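Local coordinates for protein BexL (Amycolatopsis orientalis, PDB 4XRW) that probably cyclises and aromatises a polyketide chain, as a two-domain aromatase/cyclase of the type II polyketide synthase pathway to BE-7585A, at residues 54-59 with 243-248; 66-71 with 81-86; 107-112 with 127-132. All coordinates share one frame; numbering follows the deposited sequence.

Contact 1. Residues 54-59 with 243-248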
loop_
_atom_site.group_PDB
_atom_site.type_symbol
_atom_site.label_atom_id
_atom_site.label_comp_id
_atom_site.label_asym_id
_atom_site.label_seq_id
_atom_site.Cartn_x
_atom_site.Cartn_y
_atom_site.Cartn_z
ATOM N N THR A 54 1.109 -0.548 -5.015
ATOM C CA THR A 54 -0.282 -0.740 -4.605
ATOM C C THR A 54 -0.547 -0.015 -3.287
ATOM O O THR A 54 0.152 -0.208 -2.297
ATOM C CB THR A 54 -0.644 -2.230 -4.463
ATOM O OG1 THR A 54 -0.391 -2.914 -5.708
ATOM C CG2 THR A 54 -2.088 -2.373 -4.136
ATOM N N VAL A 55 -1.589 0.805 -3.280
ATOM C CA VAL A 55 -2.004 1.483 -2.040
ATOM C C VAL A 55 -3.118 0.724 -1.319
ATOM O O VAL A 55 -3.111 0.611 -0.078
ATOM C CB VAL A 55 -2.436 2.933 -2.329
ATOM C CG1 VAL A 55 -2.841 3.624 -1.049
ATOM C CG2 VAL A 55 -1.269 3.686 -3.018
ATOM N N PHE A 56 -4.087 0.199 -2.054
ATOM C CA PHE A 56 -5.186 -0.540 -1.422
ATOM C C PHE A 56 -5.941 -1.318 -2.495
ATOM O O PHE A 56 -5.944 -0.917 -3.645
ATOM C CB PHE A 56 -6.134 0.419 -0.703
ATOM C CG PHE A 56 -7.231 -0.236 0.062
ATOM C CD1 PHE A 56 -6.944 -1.058 1.130
ATOM C CD2 PHE A 56 -8.562 0.014 -0.246
ATOM C CE1 PHE A 56 -7.966 -1.653 1.853
ATOM C CE2 PHE A 56 -9.568 -0.588 0.489
ATOM C CZ PHE A 56 -9.243 -1.421 1.529
ATOM N N VAL A 57 -6.578 -2.417 -2.089
ATOM C CA VAL A 57 -7.390 -3.211 -2.976
ATOM C C VAL A 57 -8.679 -3.520 -2.261
ATOM O O VAL A 57 -8.651 -3.920 -1.097
ATOM C CB VAL A 57 -6.718 -4.562 -3.382
ATOM C CG1 VAL A 57 -7.542 -5.237 -4.498
ATOM C CG2 VAL A 57 -5.291 -4.364 -3.826
ATOM N N ASP A 58 -9.817 -3.321 -2.894
ATOM C CA ASP A 58 -11.002 -3.948 -2.259
ATOM C C ASP A 58 -11.881 -4.595 -3.288
ATOM O O ASP A 58 -11.565 -4.591 -4.482
ATOM C CB ASP A 58 -11.772 -2.958 -1.376
ATOM C CG ASP A 58 -12.551 -1.939 -2.148
ATOM O OD1 ASP A 58 -12.290 -1.779 -3.350
ATOM O OD2 ASP A 58 -13.434 -1.291 -1.528
ATOM N N HIS A 59 -12.949 -5.231 -2.820
ATOM C CA HIS A 59 -13.766 -6.028 -3.714
ATOM C C HIS A 59 -14.946 -5.245 -4.254
ATOM O O HIS A 59 -15.574 -4.453 -3.542
ATOM C CB HIS A 59 -14.258 -7.271 -3.009
ATOM C CG HIS A 59 -13.266 -8.378 -2.988
ATOM N ND1 HIS A 59 -12.195 -8.399 -2.124
ATOM C CD2 HIS A 59 -13.184 -9.511 -3.723
ATOM C CE1 HIS A 59 -11.490 -9.497 -2.332
ATOM N NE2 HIS A 59 -12.071 -10.189 -3.296
ATOM N N HIS A 243 -17.685 7.586 5.626
ATOM C CA HIS A 243 -16.914 8.333 6.599
ATOM C C HIS A 243 -16.272 7.364 7.551
ATOM O O HIS A 243 -16.234 7.613 8.750
ATOM C CB HIS A 243 -17.817 9.306 7.373
ATOM C CG HIS A 243 -18.431 10.350 6.504
ATOM N ND1 HIS A 243 -19.734 10.281 6.065
ATOM C CD2 HIS A 243 -17.904 11.465 5.947
ATOM C CE1 HIS A 243 -19.990 11.320 5.288
ATOM N NE2 HIS A 243 -18.898 12.057 5.202
ATOM N N HIS A 244 -15.718 6.280 7.023
ATOM C CA HIS A 244 -15.277 5.202 7.878
ATOM C C HIS A 244 -13.821 4.726 7.743
ATOM O O HIS A 244 -13.309 4.004 8.621
ATOM C CB HIS A 244 -16.244 4.029 7.675
ATOM C CG HIS A 244 -16.143 3.375 6.330
ATOM N ND1 HIS A 244 -15.343 2.276 6.102
ATOM C CD2 HIS A 244 -16.751 3.650 5.150
ATOM C CE1 HIS A 244 -15.456 1.903 4.840
ATOM N NE2 HIS A 244 -16.304 2.720 4.239
ATOM N N ARG A 245 -13.125 5.118 6.682
ATOM C CA ARG A 245 -11.807 4.587 6.475
ATOM C C ARG A 245 -10.969 5.462 5.582
ATOM O O ARG A 245 -11.450 5.998 4.610
ATOM C CB ARG A 245 -11.907 3.190 5.864
ATOM C CG ARG A 245 -10.599 2.463 5.723
ATOM C CD ARG A 245 -10.866 1.031 5.200
ATOM N NE ARG A 245 -11.552 1.036 3.908
ATOM C CZ ARG A 245 -12.366 0.079 3.455
ATOM N NH1 ARG A 245 -12.624 -1.006 4.183
ATOM N NH2 ARG A 245 -12.931 0.215 2.257
ATOM N N ILE A 246 -9.703 5.573 5.946
ATOM C CA ILE A 246 -8.696 6.212 5.099
ATOM C C ILE A 246 -7.475 5.306 5.116
ATOM O O ILE A 246 -6.896 5.023 6.177
ATOM C CB ILE A 246 -8.307 7.624 5.580
ATOM C CG1 ILE A 246 -9.503 8.549 5.557
ATOM C CG2 ILE A 246 -7.169 8.189 4.715
ATOM C CD1 ILE A 246 -9.266 9.820 6.245
ATOM N N VAL A 247 -7.104 4.803 3.937
ATOM C CA VAL A 247 -5.978 3.903 3.790
ATOM C C VAL A 247 -4.839 4.622 3.076
ATOM O O VAL A 247 -5.108 5.406 2.153
ATOM C CB VAL A 247 -6.351 2.638 2.953
ATOM C CG1 VAL A 247 -5.129 1.716 2.848
ATOM C CG2 VAL A 247 -7.536 1.897 3.566
ATOM N N TYR A 248 -3.604 4.422 3.491
ATOM C CA TYR A 248 -2.515 5.151 2.852
ATOM C C TYR A 248 -1.230 4.372 2.791
ATOM O O TYR A 248 -1.059 3.334 3.466
ATOM C CB TYR A 248 -2.277 6.506 3.550
ATOM C CG TYR A 248 -1.826 6.411 4.996
ATOM C CD1 TYR A 248 -0.486 6.461 5.325
ATOM C CD2 TYR A 248 -2.757 6.280 6.024
ATOM C CE1 TYR A 248 -0.065 6.394 6.659
ATOM C CE2 TYR A 248 -2.351 6.208 7.359
ATOM C CZ TYR A 248 -0.999 6.252 7.656
ATOM O OH TYR A 248 -0.562 6.182 8.960
HETATM O O HOH W 1 -1.375 0.890 1.872
#
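Phe56 and Val247 meet in the middle of this contact, their side chains crossing at about a right angle. The isopropyl group of Val247 lies over one face of the phenyl ring: CG2 of Val247 stands 3.9 Å from the centroid of the Phe56 ring and 13° off its normal, a CH-pi contact. The other methyl, Val247 CG1, touches Phe56 CD1 at 3.7 Å and also packs on the carbonyl oxygen of Val55. Because CG is anti to the backbone N (chi1 -176°), the Phe56 ring reaches across toward the partner strand, and its far end meets Arg245. There Phe56 CZ sits over the centre of the guanidinium, 4.0 Å from Arg245 CZ, but the two planes are 51° apart, a tilted approach rather than a parallel stack. His244 CE1 covers the opposite face of that guanidinium. Asp58 OD2 stands 4.1 Å from Arg245 NH2, too far for a salt bridge, and its carboxylate is turned nearly perpendicular to the guanidinium; some electrostatic attraction is likely to remain. A water links the two backbones, donating to Val55 O at 2.6 Å and to Tyr248 O at 2.9 Å. Beside this bridge Val55 CG1 packs on the Tyr248 backbone. Val55 and Phe56 together face Trp72, forming a classic beta bulge on the outermost strand of the first sheet. The contact thus joins an edge strand of one seven-stranded sheet to strand 245-250 of the other, at the junction of the two helix-grip domains of a di-domain aromatase/cyclase.

Contact 2. Residues 66-71 with 81-86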
loop_
_atom_site.group_PDB
_atom_site.type_symbol
_atom_site.label_atom_id
_atom_site.label_comp_id
_atom_site.label_asym_id
_atom_site.label_seq_id
_atom_site.Cartn_x
_atom_site.Cartn_y
_atom_site.Cartn_z
ATOM N N THR A 66 -14.873 -16.847 -8.795
ATOM C CA THR A 66 -14.584 -15.609 -9.519
ATOM C C THR A 66 -14.859 -14.365 -8.669
ATOM O O THR A 66 -15.729 -14.372 -7.800
ATOM C CB THR A 66 -15.405 -15.507 -10.818
ATOM O OG1 THR A 66 -14.880 -14.450 -11.638
ATOM C CG2 THR A 66 -16.886 -15.241 -10.525
ATOM N N GLU A 67 -14.133 -13.285 -8.946
ATOM C CA GLU A 67 -14.290 -12.055 -8.186
ATOM C C GLU A 67 -13.875 -10.851 -9.022
ATOM O O GLU A 67 -13.163 -11.006 -10.000
ATOM C CB GLU A 67 -13.458 -12.123 -6.926
ATOM C CG GLU A 67 -11.969 -12.106 -7.192
ATOM C CD GLU A 67 -11.153 -12.205 -5.924
ATOM O OE1 GLU A 67 -11.661 -12.766 -4.925
ATOM O OE2 GLU A 67 -10.006 -11.713 -5.939
ATOM N N ARG A 68 -14.337 -9.669 -8.647
ATOM C CA ARG A 68 -13.846 -8.432 -9.241
ATOM C C ARG A 68 -13.308 -7.544 -8.138
ATOM O O ARG A 68 -13.928 -7.401 -7.078
ATOM C CB ARG A 68 -14.940 -7.709 -10.005
ATOM C CG ARG A 68 -15.479 -8.522 -11.147
ATOM C CD ARG A 68 -16.723 -7.842 -11.738
ATOM N NE ARG A 68 -16.391 -6.540 -12.309
ATOM C CZ ARG A 68 -17.124 -5.435 -12.181
ATOM N NH1 ARG A 68 -18.271 -5.443 -11.511
ATOM N NH2 ARG A 68 -16.710 -4.311 -12.740
ATOM N N ILE A 69 -12.143 -6.954 -8.390
ATOM C CA ILE A 69 -11.462 -6.140 -7.389
ATOM C C ILE A 69 -11.144 -4.783 -7.997
ATOM O O ILE A 69 -11.088 -4.623 -9.225
ATOM C CB ILE A 69 -10.147 -6.809 -6.847
ATOM C CG1 ILE A 69 -9.173 -7.126 -8.011
ATOM C CG2 ILE A 69 -10.491 -8.020 -6.039
ATOM C CD1 ILE A 69 -7.814 -7.597 -7.577
ATOM N N ARG A 70 -11.030 -3.811 -7.107
ATOM C CA ARG A 70 -10.659 -2.446 -7.427
ATOM C C ARG A 70 -9.329 -2.174 -6.755
ATOM O O ARG A 70 -9.185 -2.364 -5.548
ATOM C CB ARG A 70 -11.715 -1.417 -6.963
ATOM C CG ARG A 70 -11.382 -0.038 -7.479
ATOM C CD ARG A 70 -12.429 1.020 -7.162
ATOM N NE ARG A 70 -13.745 0.635 -7.663
ATOM C CZ ARG A 70 -14.180 0.859 -8.899
ATOM N NH1 ARG A 70 -13.412 1.480 -9.792
ATOM N NH2 ARG A 70 -15.396 0.449 -9.247
ATOM N N ILE A 71 -8.366 -1.770 -7.573
ATOM C CA ILE A 71 -6.982 -1.587 -7.168
ATOM C C ILE A 71 -6.674 -0.095 -7.246
ATOM O O ILE A 71 -6.924 0.546 -8.271
ATOM C CB ILE A 71 -6.026 -2.335 -8.078
ATOM C CG1 ILE A 71 -6.291 -3.845 -8.050
ATOM C CG2 ILE A 71 -4.596 -2.066 -7.688
ATOM C CD1 ILE A 71 -5.967 -4.516 -9.370
ATOM N N ASN A 81 -7.067 4.356 -10.008
ATOM C CA ASN A 81 -7.666 3.062 -9.712
ATOM C C ASN A 81 -8.196 2.412 -10.982
ATOM O O ASN A 81 -8.479 3.085 -11.980
ATOM C CB ASN A 81 -8.750 3.161 -8.634
ATOM C CG ASN A 81 -10.076 3.656 -9.134
ATOM O OD1 ASN A 81 -10.797 2.939 -9.825
ATOM N ND2 ASN A 81 -10.445 4.855 -8.729
ATOM N N TRP A 82 -8.277 1.088 -10.931
ATOM C CA TRP A 82 -8.858 0.291 -12.024
ATOM C C TRP A 82 -9.432 -0.995 -11.436
ATOM O O TRP A 82 -9.223 -1.309 -10.266
ATOM C CB TRP A 82 -7.823 -0.010 -13.103
ATOM C CG TRP A 82 -6.743 -0.951 -12.713
ATOM C CD1 TRP A 82 -6.717 -2.302 -12.898
ATOM C CD2 TRP A 82 -5.507 -0.604 -12.086
ATOM N NE1 TRP A 82 -5.530 -2.822 -12.427
ATOM C CE2 TRP A 82 -4.774 -1.794 -11.918
ATOM C CE3 TRP A 82 -4.952 0.603 -11.649
ATOM C CZ2 TRP A 82 -3.519 -1.819 -11.325
ATOM C CZ3 TRP A 82 -3.694 0.579 -11.058
ATOM C CH2 TRP A 82 -2.989 -0.623 -10.913
ATOM N N THR A 83 -10.207 -1.710 -12.236
ATOM C CA THR A 83 -10.788 -2.962 -11.783
ATOM C C THR A 83 -10.227 -4.114 -12.607
ATOM O O THR A 83 -9.754 -3.946 -13.751
ATOM C CB THR A 83 -12.327 -2.935 -11.869
ATOM O OG1 THR A 83 -12.714 -2.578 -13.198
ATOM C CG2 THR A 83 -12.896 -1.907 -10.913
ATOM N N SER A 84 -10.234 -5.259 -11.963
ATOM C CA SER A 84 -9.697 -6.499 -12.471
ATOM C C SER A 84 -10.650 -7.620 -12.071
ATOM O O SER A 84 -11.186 -7.653 -10.944
ATOM C CB SER A 84 -8.285 -6.738 -11.900
ATOM O OG SER A 84 -7.672 -7.905 -12.459
ATOM N N ARG A 85 -10.844 -8.552 -12.987
ATOM C CA ARG A 85 -11.582 -9.770 -12.717
ATOM C C ARG A 85 -10.622 -10.915 -12.569
ATOM O O ARG A 85 -9.745 -11.083 -13.414
ATOM C CB ARG A 85 -12.575 -10.064 -13.837
ATOM C CG ARG A 85 -13.399 -11.307 -13.605
ATOM C CD ARG A 85 -14.422 -11.480 -14.699
ATOM N NE ARG A 85 -15.364 -12.535 -14.366
ATOM C CZ ARG A 85 -16.598 -12.327 -13.908
ATOM N NH1 ARG A 85 -17.075 -11.092 -13.743
ATOM N NH2 ARG A 85 -17.369 -13.365 -13.625
ATOM N N ARG A 86 -10.772 -11.683 -11.498
ATOM C CA ARG A 86 -9.852 -12.794 -11.229
ATOM C C ARG A 86 -10.599 -14.098 -10.989
ATOM O O ARG A 86 -11.738 -14.112 -10.522
ATOM C CB ARG A 86 -8.944 -12.516 -10.027
ATOM C CG ARG A 86 -8.296 -11.124 -10.031
ATOM C CD ARG A 86 -7.071 -11.081 -9.108
ATOM N NE ARG A 86 -7.415 -11.438 -7.754
ATOM C CZ ARG A 86 -6.543 -11.775 -6.804
ATOM N NH1 ARG A 86 -5.231 -11.839 -7.047
ATOM N NH2 ARG A 86 -7.013 -12.071 -5.619
#
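The antiparallel beta hairpin of strands 67-73 and 80-89 belongs to the first helix-grip sheet, and here Glu67 with Arg86, Ile69 with Ser84 and Ile71 with Trp82 form its hydrogen-bonded pairs. The bond from Ile71 N to Trp82 O is 2.9 Å long and nearly straight at 174°. On the face carrying these pairs, Arg86 grips Glu67 side-on in a salt bridge: Arg86 NE at 3.2 Å and NH2 at 3.0 Å both donate to Glu67 OE2, which lies in the guanidinium plane. Glu67 OE1 is taken by His59 NE2, while Arg86 also bonds the backbone oxygens of Val41 and Ala42, so each end of the ion pair has a further partner beyond the other. Ile69 CD1 packs against Arg86 CD and NE. Farther along, Ile71 CG2 lies over the six-membered ring of Trp82, 4.1 Å from its centroid; a bound MES, probably from the crystallisation liquor, is close to this tryptophan. On the other face Arg68 forms salt bridges with Glu100 and Glu61. Bent at chi3 (-56°), Arg70 donates from NH1 to Asn81 OD1 at 3.0 Å in the guanidinium plane, while Thr83 CG2 covers one face, 3.6 Å from Arg70 NH1.

Contact 3. Residues 107-112 with 127-132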
loop_
_atom_site.group_PDB
_atom_site.type_symbol
_atom_site.label_atom_id
_atom_site.label_comp_id
_atom_site.label_asym_id
_atom_site.label_seq_id
_atom_site.Cartn_x
_atom_site.Cartn_y
_atom_site.Cartn_z
ATOM N N ALA A 107 -5.915 -3.395 -26.431
ATOM C CA ALA A 107 -7.282 -3.880 -26.654
ATOM C C ALA A 107 -7.711 -4.803 -25.526
ATOM O O ALA A 107 -8.863 -4.760 -25.080
ATOM C CB ALA A 107 -7.388 -4.603 -27.964
ATOM N N GLU A 108 -6.797 -5.670 -25.098
ATOM C CA GLU A 108 -7.009 -6.412 -23.869
ATOM C C GLU A 108 -5.698 -6.904 -23.260
ATOM O O GLU A 108 -4.679 -7.086 -23.930
ATOM C CB GLU A 108 -7.976 -7.575 -24.085
ATOM C CG GLU A 108 -7.571 -8.582 -25.136
ATOM C CD GLU A 108 -8.433 -9.849 -25.057
ATOM O OE1 GLU A 108 -9.500 -9.899 -25.718
ATOM O OE2 GLU A 108 -8.046 -10.786 -24.311
ATOM N N MET A 109 -5.758 -7.031 -21.944
ATOM C CA MET A 109 -4.649 -7.425 -21.107
ATOM C C MET A 109 -5.147 -8.398 -20.038
ATOM O O MET A 109 -5.992 -8.049 -19.199
ATOM C CB MET A 109 -4.033 -6.207 -20.452
ATOM C CG MET A 109 -2.867 -6.481 -19.520
ATOM S SD MET A 109 -1.436 -7.057 -20.447
ATOM C CE MET A 109 -1.176 -5.751 -21.597
ATOM N N SER A 110 -4.601 -9.598 -20.068
ATOM C CA SER A 110 -4.878 -10.614 -19.059
ATOM C C SER A 110 -3.581 -11.301 -18.668
ATOM O O SER A 110 -2.547 -11.131 -19.319
ATOM C CB SER A 110 -5.871 -11.637 -19.569
ATOM O OG SER A 110 -5.322 -12.288 -20.687
ATOM N N GLY A 111 -3.617 -12.051 -17.583
ATOM C CA GLY A 111 -2.420 -12.696 -17.094
ATOM C C GLY A 111 -2.750 -13.844 -16.162
ATOM O O GLY A 111 -3.917 -14.099 -15.823
ATOM N N THR A 112 -1.702 -14.544 -15.752
ATOM C CA THR A 112 -1.828 -15.659 -14.854
ATOM C C THR A 112 -0.610 -15.701 -13.964
ATOM O O THR A 112 0.519 -15.532 -14.445
ATOM C CB THR A 112 -1.951 -17.020 -15.606
ATOM O OG1 THR A 112 -2.851 -16.903 -16.705
ATOM C CG2 THR A 112 -2.459 -18.091 -14.681
ATOM N N LEU A 127 4.807 -15.597 -14.079
ATOM C CA LEU A 127 3.860 -14.540 -14.383
ATOM C C LEU A 127 3.675 -14.510 -15.880
ATOM O O LEU A 127 4.604 -14.178 -16.623
ATOM C CB LEU A 127 4.359 -13.204 -13.839
ATOM C CG LEU A 127 3.583 -11.945 -14.218
ATOM C CD1 LEU A 127 2.142 -12.034 -13.784
ATOM C CD2 LEU A 127 4.272 -10.702 -13.623
ATOM N N LEU A 128 2.484 -14.880 -16.327
ATOM C CA LEU A 128 2.149 -14.926 -17.738
ATOM C C LEU A 128 1.257 -13.770 -18.126
ATOM O O LEU A 128 0.403 -13.373 -17.326
ATOM C CB LEU A 128 1.417 -16.207 -18.069
ATOM C CG LEU A 128 2.224 -17.509 -18.000
ATOM C CD1 LEU A 128 2.686 -17.832 -16.579
ATOM C CD2 LEU A 128 1.339 -18.634 -18.552
ATOM N N HIS A 129 1.418 -13.266 -19.344
ATOM C CA HIS A 129 0.488 -12.277 -19.889
ATOM C C HIS A 129 0.025 -12.681 -21.256
ATOM O O HIS A 129 0.748 -13.350 -22.010
ATOM C CB HIS A 129 1.130 -10.889 -19.949
ATOM C CG HIS A 129 1.318 -10.250 -18.612
ATOM N ND1 HIS A 129 2.451 -10.437 -17.842
ATOM C CD2 HIS A 129 0.509 -9.438 -17.895
ATOM C CE1 HIS A 129 2.327 -9.769 -16.711
ATOM N NE2 HIS A 129 1.158 -9.154 -16.719
ATOM N N ALA A 130 -1.186 -12.258 -21.587
ATOM C CA ALA A 130 -1.712 -12.417 -22.921
ATOM C C ALA A 130 -2.325 -11.086 -23.290
ATOM O O ALA A 130 -3.145 -10.573 -22.531
ATOM C CB ALA A 130 -2.741 -13.529 -22.955
ATOM N N TYR A 131 -1.947 -10.526 -24.430
ATOM C CA TYR A 131 -2.460 -9.221 -24.800
ATOM C C TYR A 131 -2.566 -9.028 -26.285
ATOM O O TYR A 131 -1.925 -9.731 -27.082
ATOM C CB TYR A 131 -1.570 -8.120 -24.223
ATOM C CG TYR A 131 -0.113 -8.401 -24.406
ATOM C CD1 TYR A 131 0.586 -7.906 -25.490
ATOM C CD2 TYR A 131 0.556 -9.196 -23.496
ATOM C CE1 TYR A 131 1.945 -8.188 -25.651
ATOM C CE2 TYR A 131 1.863 -9.480 -23.641
ATOM C CZ TYR A 131 2.563 -8.993 -24.713
ATOM O OH TYR A 131 3.882 -9.323 -24.790
ATOM N N ARG A 132 -3.364 -8.038 -26.657
ATOM C CA ARG A 132 -3.348 -7.594 -28.032
ATOM C C ARG A 132 -3.619 -6.113 -28.125
ATOM O O ARG A 132 -4.112 -5.476 -27.187
ATOM C CB ARG A 132 -4.336 -8.384 -28.886
ATOM C CG ARG A 132 -5.722 -8.550 -28.343
ATOM C CD ARG A 132 -6.592 -9.314 -29.357
ATOM N NE ARG A 132 -6.658 -8.605 -30.636
ATOM C CZ ARG A 132 -7.613 -8.757 -31.550
ATOM N NH1 ARG A 132 -8.622 -9.594 -31.347
ATOM N NH2 ARG A 132 -7.557 -8.057 -32.677
#
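The carbonyl oxygen of Arg132 is gripped by two successive amides across the strands: Ala107 N donates to Arg132 O at 2.9 Å, and Glu108 N reaches Arg132 O in a weak bond of 3.4 Å. Both residues face Arg132, which makes this a classic beta bulge at the corner of the chain. Beyond it the antiparallel pairing continues, with Leu128 N pointing almost straight at Thr112 O (2.8 Å, 178°). These strands, 106-117 and 123-133, form a beta hairpin in the first helix-grip sheet, and on the face of Met109, His129 and Tyr131 the long helix 138-166 packs. Bent at chi2 (68°), the Met109 side chain lies alongside Tyr131: Met109 CE touches Tyr131 CB at 3.6 Å, and SD stands obliquely beside the ring in a Met-aromatic contact. The same Met109 SD is 4.0 Å from His129 CD2. An alanine in place of Met109 takes away the sulfur and the methyl, which would probably open a gap beside Tyr131 CB and leave His129 CD2 without its sulfur neighbour. Tyr131 OH bonds Asp145 of that helix. On the opposite face Glu108 CG packs against Arg132 CG at 3.7 Å, while the Arg132 guanidinium forms a salt bridge with Asp136.

How the contacts relate
Along the chain, contact 2 closes before contact 3 opens, and both fall between the two segments of contact 1, which are 184 residues apart. Contacts 2 and 3 are local hairpins of the same seven-stranded antiparallel sheet, separated by strand 94-99, their centres about 15 Å apart. Contact 1 lies about 14 Å from contact 2 between centres and touches it directly, because strand 54-59 is the edge neighbour of strand 67-73; Asp58 O probably accepts a bond from Arg70 N. Contacts 1 and 3 are about 26 Å apart between centres. The two hairpins thus supply four of the seven strands of the first domain's sheet, and contact 1 joins its outer edge to the second domain.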